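Local coordinates for protein homoaconitase large subunit (PDB 4KP2) that forms, with a small subunit, the iron-sulfur hydro-lyase that converts (R)-homocitrate into homoisocitrate by reversible dehydration to cis-homoaconitate and rehydration, at residues Val25-Ser30 with Glu269-Asn274; Tyr35-Gly40 with Ile170-Thr175; Thr56-Tyr61 with Lys97-Phe102; Val178-Lys183 with Gly214-Asn219; Val187-Ile192 with Leu226-Met231. All blocks are in the same frame, centred on the assembly; numbering follows the deposited sequence.

Contact 1: residues Val25-Ser30 with Glu269-Asn274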
# COMPACT_ATOMS: atom_id res chain seq x y z
N VAL A 25 4.55 -27.40 -27.95
CA VAL A 25 4.32 -28.11 -26.70
C VAL A 25 4.83 -29.55 -26.78
O VAL A 25 5.50 -30.03 -25.88
CB VAL A 25 2.83 -28.10 -26.31
CG1 VAL A 25 2.56 -29.10 -25.20
CG2 VAL A 25 2.40 -26.70 -25.90
N GLU A 26 4.51 -30.22 -27.89
CA GLU A 26 4.96 -31.59 -28.11
C GLU A 26 6.48 -31.69 -28.15
O GLU A 26 7.05 -32.66 -27.67
CB GLU A 26 4.36 -32.15 -29.40
CG GLU A 26 2.89 -32.51 -29.30
CD GLU A 26 2.33 -33.05 -30.60
OE1 GLU A 26 3.03 -32.95 -31.63
OE2 GLU A 26 1.20 -33.57 -30.59
N LYS A 27 7.12 -30.68 -28.72
CA LYS A 27 8.58 -30.66 -28.80
C LYS A 27 9.22 -30.37 -27.44
O LYS A 27 10.27 -30.93 -27.12
CB LYS A 27 9.06 -29.63 -29.83
CG LYS A 27 8.90 -30.08 -31.27
CD LYS A 27 9.67 -29.18 -32.21
CE LYS A 27 9.66 -29.73 -33.63
NZ LYS A 27 10.51 -28.92 -34.54
N ILE A 28 8.58 -29.51 -26.66
CA ILE A 28 9.08 -29.17 -25.33
C ILE A 28 8.99 -30.37 -24.39
O ILE A 28 9.94 -30.67 -23.66
CB ILE A 28 8.31 -27.98 -24.73
CG1 ILE A 28 8.58 -26.71 -25.53
CG2 ILE A 28 8.71 -27.77 -23.28
CD1 ILE A 28 7.73 -25.53 -25.10
N LEU A 29 7.85 -31.06 -24.42
CA LEU A 29 7.62 -32.19 -23.53
C LEU A 29 8.44 -33.41 -23.91
O LEU A 29 8.85 -34.19 -23.05
CB LEU A 29 6.13 -32.54 -23.49
CG LEU A 29 5.20 -31.46 -22.93
CD1 LEU A 29 3.76 -31.94 -22.96
CD2 LEU A 29 5.61 -31.10 -21.51
N SER A 30 8.68 -33.58 -25.21
CA SER A 30 9.44 -34.73 -25.69
C SER A 30 10.90 -34.69 -25.27
O SER A 30 11.45 -35.69 -24.81
CB SER A 30 9.33 -34.85 -27.22
OG SER A 30 8.01 -35.16 -27.61
N GLU A 269 20.02 -25.60 -27.19
CA GLU A 269 18.82 -26.34 -26.81
C GLU A 269 17.58 -25.61 -27.30
O GLU A 269 16.47 -25.88 -26.82
CB GLU A 269 18.77 -26.53 -25.30
CG GLU A 269 20.01 -27.19 -24.71
CD GLU A 269 20.19 -28.62 -25.17
OE1 GLU A 269 19.18 -29.27 -25.53
OE2 GLU A 269 21.34 -29.10 -25.16
N ARG A 270 17.76 -24.70 -28.25
CA ARG A 270 16.66 -23.92 -28.80
C ARG A 270 15.68 -24.81 -29.56
O ARG A 270 16.09 -25.66 -30.36
CB ARG A 270 17.19 -22.81 -29.70
CG ARG A 270 16.10 -21.98 -30.37
CD ARG A 270 16.69 -20.83 -31.18
NE ARG A 270 15.67 -20.08 -31.89
CZ ARG A 270 15.90 -18.99 -32.61
NH1 ARG A 270 17.14 -18.51 -32.72
NH2 ARG A 270 14.91 -18.37 -33.23
N ILE A 271 14.39 -24.60 -29.32
CA ILE A 271 13.35 -25.38 -29.98
C ILE A 271 12.54 -24.52 -30.95
O ILE A 271 11.90 -23.54 -30.55
CB ILE A 271 12.41 -26.03 -28.96
CG1 ILE A 271 13.18 -27.02 -28.08
CG2 ILE A 271 11.26 -26.73 -29.68
CD1 ILE A 271 12.31 -27.77 -27.10
N THR A 272 12.57 -24.89 -32.23
CA THR A 272 11.88 -24.14 -33.27
C THR A 272 10.78 -24.99 -33.90
O THR A 272 10.87 -26.22 -33.91
CB THR A 272 12.87 -23.69 -34.36
OG1 THR A 272 14.10 -23.28 -33.75
CG2 THR A 272 12.29 -22.53 -35.17
N VAL A 273 9.76 -24.33 -34.43
CA VAL A 273 8.64 -25.02 -35.06
C VAL A 273 8.49 -24.62 -36.53
O VAL A 273 8.43 -23.44 -36.85
CB VAL A 273 7.31 -24.73 -34.33
CG1 VAL A 273 6.13 -25.28 -35.12
CG2 VAL A 273 7.34 -25.31 -32.93
N ASN A 274 8.42 -25.62 -37.40
CA ASN A 274 8.21 -25.38 -38.83
C ASN A 274 6.73 -25.46 -39.18
O ASN A 274 6.00 -26.33 -38.69
CB ASN A 274 9.01 -26.40 -39.65
CG ASN A 274 9.18 -25.98 -41.10
OD1 ASN A 274 8.34 -25.29 -41.67
ND2 ASN A 274 10.29 -26.41 -41.70
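Lys27 and Ile271 mark the closest backbone approach, their CA atoms 7.2 Å apart, where the helical segment Val25-Ser30 passes the irregular, mostly extended segment Glu269-Asn274. The two side chains run past one another in opposite directions, so that Lys27 CB lies 3.6 Å from Ile271 CG2 and the methylene chain continues over the same methyl, with Lys27 CD 3.9 Å from Ile271 CG2. Beyond CG the lysine is fully extended, and this carries its ammonium past the isoleucine to the loop backbone: Lys27 NZ donates to Thr272 O at 2.8 Å, meeting the oxygen nearly end-on, with a C=O...N angle of 163°. One residue thus supplies an apolar stem and a polar end, a pattern that lets one long side chain serve both kinds of contact. The helix concerned, 24-33, packs Val25 and Leu29 onto strand 167-180 of the mixed sheet, while the loop leads from helix 260-267 into strand 282-286 of that sheet. The loop has a further tie at Val273 N, which bonds to Glu243 OE1. The other branch of Ile271 reaches the helix backbone, CD1 lying 3.9 Å from Ile28 CA, and touches the Ile28 side chain at CG1, 4.2 Å away. Within the helix, Glu26 O takes Ser30 N and Ser30 OG from opposite faces of its carbonyl plane, the hydroxyl at 2.7 Å.

Contact 2: residues Tyr35-Gly40 with Ile170-Thr175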
# COMPACT_ATOMS: atom_id res chain seq x y z
N TYR A 35 11.69 -38.95 -24.97
CA TYR A 35 11.16 -39.65 -26.13
C TYR A 35 10.04 -38.88 -26.81
O TYR A 35 9.44 -37.98 -26.21
CB TYR A 35 10.70 -41.06 -25.75
CG TYR A 35 9.73 -41.09 -24.58
CD1 TYR A 35 8.37 -40.98 -24.79
CD2 TYR A 35 10.20 -41.25 -23.28
CE1 TYR A 35 7.48 -41.02 -23.72
CE2 TYR A 35 9.32 -41.29 -22.22
CZ TYR A 35 7.97 -41.17 -22.44
OH TYR A 35 7.09 -41.21 -21.38
N GLU A 36 9.75 -39.23 -28.06
CA GLU A 36 8.74 -38.54 -28.85
C GLU A 36 7.33 -38.79 -28.33
O GLU A 36 6.88 -39.94 -28.26
CB GLU A 36 8.83 -38.96 -30.32
CG GLU A 36 10.15 -38.59 -30.99
CD GLU A 36 10.20 -39.02 -32.45
OE1 GLU A 36 9.29 -39.76 -32.88
OE2 GLU A 36 11.14 -38.61 -33.15
N VAL A 37 6.63 -37.72 -27.97
CA VAL A 37 5.25 -37.81 -27.53
C VAL A 37 4.35 -36.95 -28.40
O VAL A 37 4.83 -36.14 -29.19
CB VAL A 37 5.09 -37.37 -26.06
CG1 VAL A 37 6.03 -38.14 -25.16
CG2 VAL A 37 5.33 -35.87 -25.93
N CYS A 38 3.04 -37.14 -28.26
CA CYS A 38 2.08 -36.34 -29.01
C CYS A 38 0.85 -36.06 -28.16
O CYS A 38 0.74 -36.53 -27.03
CB CYS A 38 1.68 -37.05 -30.30
SG CYS A 38 0.74 -38.58 -30.07
N ALA A 39 -0.08 -35.28 -28.72
CA ALA A 39 -1.29 -34.89 -28.00
C ALA A 39 -2.15 -36.09 -27.63
O ALA A 39 -2.41 -36.96 -28.46
CB ALA A 39 -2.09 -33.89 -28.82
N GLY A 40 -2.58 -36.14 -26.37
CA GLY A 40 -3.41 -37.23 -25.89
C GLY A 40 -2.64 -38.18 -25.00
O GLY A 40 -3.22 -38.86 -24.15
N ILE A 170 0.70 -35.44 -16.35
CA ILE A 170 -0.18 -34.63 -17.18
C ILE A 170 -0.43 -35.30 -18.52
O ILE A 170 0.30 -36.21 -18.93
CB ILE A 170 0.41 -33.24 -17.44
CG1 ILE A 170 1.70 -33.36 -18.25
CG2 ILE A 170 0.65 -32.50 -16.13
CD1 ILE A 170 2.26 -32.03 -18.70
N LYS A 171 -1.46 -34.84 -19.22
CA LYS A 171 -1.76 -35.32 -20.56
C LYS A 171 -1.33 -34.26 -21.56
O LYS A 171 -1.71 -33.09 -21.44
CB LYS A 171 -3.25 -35.60 -20.70
CG LYS A 171 -3.65 -36.18 -22.05
CD LYS A 171 -5.15 -36.40 -22.16
CE LYS A 171 -5.65 -37.53 -21.27
NZ LYS A 171 -5.94 -37.10 -19.87
N VAL A 172 -0.53 -34.67 -22.55
CA VAL A 172 -0.06 -33.75 -23.58
C VAL A 172 -1.24 -33.14 -24.33
O VAL A 172 -1.99 -33.84 -25.00
CB VAL A 172 0.87 -34.45 -24.58
CG1 VAL A 172 1.36 -33.45 -25.63
CG2 VAL A 172 2.05 -35.09 -23.86
N PRO A 173 -1.40 -31.82 -24.19
CA PRO A 173 -2.58 -31.11 -24.71
C PRO A 173 -2.53 -30.89 -26.22
O PRO A 173 -1.45 -30.95 -26.82
CB PRO A 173 -2.50 -29.76 -24.00
CG PRO A 173 -1.03 -29.54 -23.82
CD PRO A 173 -0.44 -30.90 -23.55
N LYS A 174 -3.69 -30.65 -26.81
CA LYS A 174 -3.77 -30.25 -28.20
C LYS A 174 -3.39 -28.78 -28.28
O LYS A 174 -3.40 -28.07 -27.27
CB LYS A 174 -5.18 -30.47 -28.75
CG LYS A 174 -5.62 -31.93 -28.72
CD LYS A 174 -7.06 -32.09 -29.19
CE LYS A 174 -7.50 -33.54 -29.15
NZ LYS A 174 -8.93 -33.69 -29.55
N THR A 175 -3.05 -28.31 -29.48
CA THR A 175 -2.57 -26.94 -29.64
C THR A 175 -3.38 -26.12 -30.63
O THR A 175 -3.41 -26.41 -31.82
CB THR A 175 -1.09 -26.92 -30.07
OG1 THR A 175 -0.28 -27.49 -29.03
CG2 THR A 175 -0.64 -25.49 -30.33
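A break in the long strand 167-180, at Val172 and Pro173, is the site where the loop Tyr35-Gly40 crosses it on the way to strand 42-46, the antiparallel neighbour of 167-180 in the mixed sheet. Loop and strand meet nearly at right angles, the touching parts running 85° apart, and Ala39 and Val172 come within 4.7 Å at their CA atoms. Where a strand is interrupted, its carbonyls can serve partners outside the regular pairing, and Val172 O illustrates this. It accepts Gly40 N at 2.7 Å through a nearly straight bond (165° at the hydrogen), with the donor in the carbonyl plane. The CA of Ala39 adds a weaker C-H...O contact to the same oxygen. Gly40 adopts a positive phi of 106°, a backbone shape in which a side chain would press on the preceding carbonyl. Val172 pairs with Asp41 through the backbone, so the loop bond sits directly beside the start of the antiparallel pairing. Val172 also turns its side chain into the loop: CB and CG1 both lie against Cys38 O, CB at 3.2 Å, and CG2, set beside the valine's own N, touches Val37 CG2 at 4.0 Å. Leu29 and Glu26 of helix 24-33 pack on this valine as well. Toward the far end of the contact, Ala39 CB rests 3.6 Å from Pro173 O and also touches the Lys174 side chain. Lys171 lays its aliphatic part beside Gly40, CG lying 3.4 Å from Gly40 O.

Contact 3: residues Thr56-Tyr61 with Lys97-Phe102; sequences TTPLAY and KLALEF
Thr57 OG1 is gripped from outside the contact, by the carbonyl of His53 and the hydroxyl of Thr52, a double hold at the start of helix 57-67 consistent with the methyl being directed at the neighbouring helix. The methyl, Thr57 CG2, stands anti to the backbone N and packs 3.8 Å from Ala99 CB. Backbones come close here, with Ala99 as the small residue: the CA atoms of Pro58 and Ala99 are 5.2 Å apart, and Pro58 CB meets Leu98 CB at 4.1 Å. The short helical segments 57-61 and 97-102 approach to 8.7 Å between axes and cross at 56°. They belong to an alpha/beta layer in which helix 57-67 follows strand 49-53 and helix 90-106 follows strand 77-80, adjacent strands of a parallel sheet with strand order 3-2-1-4-5. Thr57 and Phe102 both reach Val79 of that sheet. Farther along, Tyr61 points its ring at the second helix, its CG anti to the backbone N. Phe102 answers in two ways. Its CB sits over the tyrosine face, 3.9 Å from the ring centroid of Tyr61, as a CH-pi contact. Its ring turns an edge to that tyrosine in an offset edge-to-face pair, centroids of Tyr61 and Phe102 5.3 Å apart and planes at 65°, with Tyr61 CD1 and Phe102 CD1 touching at 3.5 Å. The Phe102 ring also meets those of Phe106 and Tyr163, which makes it part of a larger aromatic cluster. Glu101 adds its CB, 4.0 Å from Tyr61 CE2.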
# COMPACT_ATOMS: atom_id res chain seq x y z
N THR A 56 -1.22 -19.91 -1.42
CA THR A 56 -1.23 -21.33 -1.76
C THR A 56 -0.10 -22.13 -1.11
O THR A 56 -0.17 -23.35 -1.02
CB THR A 56 -1.19 -21.55 -3.29
OG1 THR A 56 -0.08 -20.84 -3.85
CG2 THR A 56 -2.48 -21.05 -3.92
N THR A 57 0.94 -21.43 -0.65
CA THR A 57 2.04 -22.09 0.07
C THR A 57 1.59 -22.81 1.36
O THR A 57 1.95 -23.96 1.56
CB THR A 57 3.21 -21.12 0.37
OG1 THR A 57 3.70 -20.56 -0.85
CG2 THR A 57 4.34 -21.86 1.08
N PRO A 58 0.80 -22.13 2.22
CA PRO A 58 0.36 -22.85 3.43
C PRO A 58 -0.60 -23.97 3.09
O PRO A 58 -0.67 -24.97 3.81
CB PRO A 58 -0.37 -21.77 4.23
CG PRO A 58 0.11 -20.48 3.68
CD PRO A 58 0.35 -20.73 2.24
N LEU A 59 -1.35 -23.81 2.00
CA LEU A 59 -2.28 -24.83 1.55
C LEU A 59 -1.54 -26.05 1.02
O LEU A 59 -1.98 -27.19 1.21
CB LEU A 59 -3.21 -24.27 0.47
CG LEU A 59 -4.52 -23.61 0.92
CD1 LEU A 59 -4.28 -22.50 1.93
CD2 LEU A 59 -5.29 -23.09 -0.28
N ALA A 60 -0.42 -25.81 0.35
CA ALA A 60 0.39 -26.88 -0.21
C ALA A 60 1.26 -27.53 0.87
O ALA A 60 1.56 -28.72 0.81
CB ALA A 60 1.26 -26.36 -1.34
N TYR A 61 1.66 -26.73 1.86
CA TYR A 61 2.48 -27.23 2.96
C TYR A 61 1.66 -28.16 3.85
O TYR A 61 2.12 -29.24 4.21
CB TYR A 61 3.03 -26.06 3.78
CG TYR A 61 3.97 -26.47 4.89
CD1 TYR A 61 4.74 -27.63 4.79
CD2 TYR A 61 4.10 -25.70 6.04
CE1 TYR A 61 5.60 -28.01 5.80
CE2 TYR A 61 4.96 -26.07 7.06
CZ TYR A 61 5.71 -27.23 6.93
OH TYR A 61 6.57 -27.60 7.94
N LYS A 97 2.86 -16.87 8.20
CA LYS A 97 3.68 -17.43 9.27
C LYS A 97 3.90 -18.92 9.03
O LYS A 97 4.97 -19.45 9.34
CB LYS A 97 3.03 -17.20 10.63
CG LYS A 97 3.97 -17.46 11.80
CD LYS A 97 3.28 -17.22 13.14
CE LYS A 97 2.22 -18.28 13.41
NZ LYS A 97 1.63 -18.13 14.77
N LEU A 98 2.90 -19.58 8.47
CA LEU A 98 3.00 -20.99 8.14
C LEU A 98 3.92 -21.20 6.94
O LEU A 98 4.65 -22.18 6.87
CB LEU A 98 1.62 -21.57 7.83
CG LEU A 98 1.07 -22.58 8.84
CD1 LEU A 98 -0.26 -23.14 8.36
CD2 LEU A 98 2.07 -23.70 9.06
N ALA A 99 3.87 -20.26 6.00
CA ALA A 99 4.72 -20.31 4.82
C ALA A 99 6.18 -20.10 5.21
O ALA A 99 7.08 -20.65 4.58
CB ALA A 99 4.29 -19.27 3.81
N LEU A 100 6.40 -19.31 6.26
CA LEU A 100 7.75 -19.09 6.77
C LEU A 100 8.32 -20.35 7.39
O LEU A 100 9.52 -20.59 7.36
CB LEU A 100 7.76 -17.94 7.78
CG LEU A 100 7.65 -16.53 7.21
CD1 LEU A 100 7.61 -15.50 8.33
CD2 LEU A 100 8.80 -16.25 6.27
N GLU A 101 7.44 -21.17 7.97
CA GLU A 101 7.85 -22.45 8.53
C GLU A 101 8.37 -23.36 7.43
O GLU A 101 9.43 -23.98 7.56
CB GLU A 101 6.68 -23.14 9.24
CG GLU A 101 6.13 -22.37 10.43
CD GLU A 101 5.05 -23.14 11.17
OE1 GLU A 101 4.94 -24.36 10.95
OE2 GLU A 101 4.32 -22.52 11.97
N PHE A 102 7.61 -23.43 6.34
CA PHE A 102 7.97 -24.24 5.18
C PHE A 102 9.35 -23.86 4.64
O PHE A 102 10.18 -24.73 4.37
CB PHE A 102 6.91 -24.08 4.08
CG PHE A 102 7.25 -24.77 2.80
CD1 PHE A 102 7.02 -26.12 2.64
CD2 PHE A 102 7.79 -24.06 1.74
CE1 PHE A 102 7.33 -26.76 1.46
CE2 PHE A 102 8.11 -24.69 0.55
CZ PHE A 102 7.87 -26.04 0.41

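Contact 4: residues Val178-Lys183 with Gly214-Asn219; sequences VDIVGK and GEVVKN
Glu215 places its CG between its backbone N and carbonyl carbon (chi1 55°), the crowded position, and then extends (chi2 -168°), a combination that folds the carboxylate over the backbone at Val181 and Gly182. There Glu215 OE1 accepts Gly182 N through the lone pair directed away from its other oxygen, at a modelled 2.5 Å, probably somewhat too short. The Glu215 side chain crosses that of Val181 at about a right angle, with Val181 CB 3.6 Å from Glu215 OE1. A second bond runs between backbones: Val216 N, in the first turn of helix 215-219, donates to Ile180 O at 3.1 Å with an angle of 154° at the hydrogen. Gly214, at the N-cap position, brings its CA to within 3.5 Å of the same Ile180 O, a close pass possible because glycine has no side chain on that side. The fold element is the C-terminal end of a parallel strand pair, 167-180 and 208-213, linked through helix 189-200 in a beta-alpha-beta unit, with the short helix starting straight after the second strand. Beneath these polar links, Ile180 CG2 meets Val216 CB at 3.7 Å, while Ile180 CD1 and Val217 CG2, on side chains crossing at about a right angle, lie 3.8 Å apart. Lys183 curls back so that NZ donates to Gly182 O at 2.7 Å; its charge stays near Glu215 OE1 without forming a salt bridge. The first turn of the helix gives one N-H to a strand carbonyl, and the nearby ammonium would be expected to favour the anionic form of Glu215.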
# COMPACT_ATOMS: atom_id res chain seq x y z
N VAL A 178 -2.20 -19.71 -32.79
CA VAL A 178 -2.68 -18.34 -32.97
C VAL A 178 -1.61 -17.48 -33.64
O VAL A 178 -0.69 -16.99 -32.98
CB VAL A 178 -3.09 -17.71 -31.63
CG1 VAL A 178 -3.62 -16.30 -31.86
CG2 VAL A 178 -4.14 -18.57 -30.94
N ASP A 179 -1.74 -17.31 -34.95
CA ASP A 179 -0.83 -16.44 -35.69
C ASP A 179 -1.33 -15.00 -35.66
O ASP A 179 -2.47 -14.72 -36.03
CB ASP A 179 -0.69 -16.91 -37.14
CG ASP A 179 0.18 -18.15 -37.27
OD1 ASP A 179 -0.36 -19.27 -37.25
OD2 ASP A 179 1.41 -17.99 -37.40
N ILE A 180 -0.47 -14.09 -35.23
CA ILE A 180 -0.81 -12.68 -35.18
C ILE A 180 0.04 -11.89 -36.16
O ILE A 180 1.25 -11.73 -35.97
CB ILE A 180 -0.63 -12.11 -33.76
CG1 ILE A 180 -1.36 -12.98 -32.74
CG2 ILE A 180 -1.13 -10.68 -33.70
CD1 ILE A 180 -1.23 -12.49 -31.32
N VAL A 181 -0.59 -11.40 -37.22
CA VAL A 181 0.12 -10.68 -38.27
C VAL A 181 -0.48 -9.30 -38.51
O VAL A 181 -1.61 -9.02 -38.09
CB VAL A 181 0.12 -11.46 -39.60
CG1 VAL A 181 0.89 -12.77 -39.44
CG2 VAL A 181 -1.30 -11.72 -40.06
N GLY A 182 0.27 -8.44 -39.19
CA GLY A 182 -0.18 -7.09 -39.47
C GLY A 182 0.65 -6.07 -38.70
O GLY A 182 1.62 -6.42 -38.04
N LYS A 183 0.26 -4.80 -38.79
CA LYS A 183 0.98 -3.74 -38.09
C LYS A 183 0.07 -2.65 -37.53
O LYS A 183 -0.82 -2.14 -38.23
CB LYS A 183 2.05 -3.12 -39.00
CG LYS A 183 3.34 -3.92 -39.05
CD LYS A 183 3.98 -4.00 -37.67
CE LYS A 183 4.96 -5.16 -37.58
NZ LYS A 183 4.26 -6.47 -37.73
N GLY A 214 3.64 -15.48 -35.55
CA GLY A 214 3.41 -14.42 -36.51
C GLY A 214 4.40 -13.27 -36.36
O GLY A 214 5.19 -13.24 -35.42
N GLU A 215 4.33 -12.34 -37.30
CA GLU A 215 5.26 -11.21 -37.34
C GLU A 215 5.12 -10.29 -36.14
O GLU A 215 6.10 -9.68 -35.70
CB GLU A 215 5.08 -10.43 -38.65
CG GLU A 215 3.66 -9.95 -38.88
CD GLU A 215 3.45 -9.42 -40.29
OE1 GLU A 215 2.37 -8.85 -40.56
OE2 GLU A 215 4.36 -9.59 -41.13
N VAL A 216 3.91 -10.18 -35.61
CA VAL A 216 3.65 -9.32 -34.46
C VAL A 216 4.28 -9.90 -33.19
O VAL A 216 4.97 -9.20 -32.46
CB VAL A 216 2.14 -9.11 -34.23
CG1 VAL A 216 1.90 -8.25 -33.00
CG2 VAL A 216 1.51 -8.48 -35.46
N VAL A 217 4.03 -11.18 -32.95
CA VAL A 217 4.59 -11.86 -31.79
C VAL A 217 6.11 -11.93 -31.89
O VAL A 217 6.82 -11.79 -30.89
CB VAL A 217 4.02 -13.29 -31.65
CG1 VAL A 217 4.61 -13.99 -30.43
CG2 VAL A 217 2.50 -13.25 -31.55
N LYS A 218 6.60 -12.13 -33.10
CA LYS A 218 8.04 -12.20 -33.35
C LYS A 218 8.72 -10.86 -33.07
O LYS A 218 9.88 -10.81 -32.68
CB LYS A 218 8.30 -12.62 -34.80
CG LYS A 218 9.76 -12.88 -35.13
CD LYS A 218 10.29 -14.11 -34.42
CE LYS A 218 11.72 -14.41 -34.83
NZ LYS A 218 12.23 -15.66 -34.21
N ASN A 219 7.98 -9.77 -33.28
CA ASN A 219 8.52 -8.43 -33.06
C ASN A 219 8.26 -7.91 -31.66
O ASN A 219 8.79 -6.87 -31.26
CB ASN A 219 7.96 -7.45 -34.10
CG ASN A 219 8.49 -7.73 -35.49
OD1 ASN A 219 9.65 -8.10 -35.67
ND2 ASN A 219 7.64 -7.54 -36.50

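Contact 5: residues Val187-Ile192 with Leu226-Met231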
# COMPACT_ATOMS: atom_id res chain seq x y z
N VAL A 187 -2.15 0.35 -30.71
CA VAL A 187 -2.65 -0.64 -29.76
C VAL A 187 -1.50 -1.30 -29.01
O VAL A 187 -0.34 -1.21 -29.42
CB VAL A 187 -3.48 -1.72 -30.47
CG1 VAL A 187 -4.71 -1.10 -31.11
CG2 VAL A 187 -2.64 -2.44 -31.51
N SER A 188 -1.82 -1.97 -27.91
CA SER A 188 -0.81 -2.63 -27.10
C SER A 188 -1.03 -4.14 -27.07
O SER A 188 -1.99 -4.65 -27.65
CB SER A 188 -0.83 -2.08 -25.67
OG SER A 188 -2.06 -2.36 -25.03
N ALA A 189 -0.12 -4.84 -26.40
CA ALA A 189 -0.20 -6.29 -26.28
C ALA A 189 -1.46 -6.72 -25.55
O ALA A 189 -2.02 -7.79 -25.81
CB ALA A 189 1.03 -6.83 -25.58
N LYS A 190 -1.91 -5.88 -24.61
CA LYS A 190 -3.16 -6.13 -23.90
C LYS A 190 -4.33 -6.01 -24.86
O LYS A 190 -5.27 -6.81 -24.82
CB LYS A 190 -3.32 -5.17 -22.73
CG LYS A 190 -4.70 -5.19 -22.08
CD LYS A 190 -5.08 -6.58 -21.59
CE LYS A 190 -4.26 -7.00 -20.38
NZ LYS A 190 -4.54 -6.14 -19.20
N ASP A 191 -4.28 -5.01 -25.74
CA ASP A 191 -5.30 -4.83 -26.76
C ASP A 191 -5.31 -6.02 -27.71
O ASP A 191 -6.36 -6.41 -28.22
CB ASP A 191 -5.07 -3.54 -27.54
CG ASP A 191 -5.15 -2.30 -26.67
OD1 ASP A 191 -6.28 -1.86 -26.36
OD2 ASP A 191 -4.09 -1.77 -26.29
N ILE A 192 -4.13 -6.58 -27.95
CA ILE A 192 -3.98 -7.71 -28.85
C ILE A 192 -4.53 -9.00 -28.23
O ILE A 192 -5.31 -9.71 -28.85
CB ILE A 192 -2.51 -7.92 -29.25
CG1 ILE A 192 -2.01 -6.71 -30.03
CG2 ILE A 192 -2.35 -9.18 -30.07
CD1 ILE A 192 -0.52 -6.71 -30.27
N LEU A 226 4.76 -11.82 -22.38
CA LEU A 226 4.28 -12.18 -21.04
C LEU A 226 2.78 -11.94 -20.93
O LEU A 226 2.08 -12.71 -20.27
CB LEU A 226 5.02 -11.36 -19.98
CG LEU A 226 6.12 -12.08 -19.19
CD1 LEU A 226 7.18 -12.64 -20.12
CD2 LEU A 226 6.74 -11.14 -18.17
N THR A 227 2.31 -10.88 -21.57
CA THR A 227 0.89 -10.53 -21.53
C THR A 227 0.04 -11.54 -22.28
O THR A 227 -1.03 -11.94 -21.82
CB THR A 227 0.65 -9.12 -22.12
OG1 THR A 227 1.42 -8.16 -21.39
CG2 THR A 227 -0.82 -8.75 -22.04
N LEU A 228 0.52 -11.95 -23.45
CA LEU A 228 -0.21 -12.90 -24.29
C LEU A 228 -0.36 -14.26 -23.63
O LEU A 228 -1.42 -14.89 -23.72
CB LEU A 228 0.47 -13.04 -25.66
CG LEU A 228 -0.15 -12.25 -26.81
CD1 LEU A 228 -0.26 -10.77 -26.46
CD2 LEU A 228 0.67 -12.44 -28.08
N CYS A 229 0.70 -14.72 -22.98
CA CYS A 229 0.68 -16.03 -22.33
C CYS A 229 -0.04 -15.99 -20.98
O CYS A 229 -0.45 -17.02 -20.46
CB CYS A 229 2.11 -16.55 -22.14
SG CYS A 229 2.99 -16.86 -23.69
N ASN A 230 -0.19 -14.79 -20.43
CA ASN A 230 -0.84 -14.62 -19.14
C ASN A 230 -2.35 -14.84 -19.22
O ASN A 230 -2.95 -15.38 -18.29
CB ASN A 230 -0.55 -13.23 -18.57
CG ASN A 230 -1.14 -13.03 -17.19
OD1 ASN A 230 -2.32 -12.71 -17.04
ND2 ASN A 230 -0.32 -13.21 -16.16
N MET A 231 -2.94 -14.42 -20.33
CA MET A 231 -4.39 -14.49 -20.50
C MET A 231 -4.81 -15.78 -21.19
O MET A 231 -5.84 -15.83 -21.85
CB MET A 231 -4.89 -13.29 -21.30
CG MET A 231 -4.37 -11.95 -20.80
SD MET A 231 -5.64 -10.99 -19.96
CE MET A 231 -6.90 -10.92 -21.22
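Ser188, the N-cap of helix 189-200, ties down the helix start by bonding its N at 2.8 Å to Asp191 OD2, and so leads into Ala189, which faces Thr227 and Leu228 of the neighbouring helix: Ala189 CB lies 4.2 Å from Thr227 CB, and Ala189 O is 3.5 Å from Leu228 CD1. Lys190 comes next, its chain curled through three successive bends after CG is placed anti to the backbone N (chi1 170°). This keeps CE against Met231, just past the end of the second helix, Lys190 CE lying 4.2 Å from Met231 SD, while Thr227 CG2 sits 4.0 Å from Lys190 CA. The lysine's NZ turns elsewhere, to Asn325 OD1, Thr324 OG1 and Thr403 O. Thr227 OG1 bonds to Asp223 O, one turn back in its own helix, and to Thr324 O. Ile192 completes the walk, with CG2 a loose 4.5 Å from Leu228 CD1. The two helices pack beside the region of the [4Fe-4S] site, the Thr227 side chain being about 8 Å from that of Cys323, a predicted cluster ligand. Chemically, the interface itself is apolar, and the buried Lys190 NZ and Thr227 OG1 find partners outside it, both sharing Thr324, which adjoins Cys323.

How the contacts relate
Contacts 3 and 5 are buried helix pairs, contacts 1 and 2 are partly buried, and contact 4 lies at the surface. The chemistry follows: the two buried interfaces meet by van der Waals and, in contact 3, ring contacts, with no hydrogen bond between their segments, whereas contacts 1, 2 and 4 each carry hydrogen bonds to backbone atoms. Contacts 2 and 4 use successive parts of strand 167-180. Contact 1 joins contact 2, for Glu26 OE2 and Ser30 OG of the helix accept Ala39 N and Val37 N of the loop. Contacts 4 and 5 share one apolar patch, in which Ile180, Val216 and Val217 pack on Ile192 and Leu228. Contact 3 stands apart, in a different parallel-sheet layer, touching none of the others.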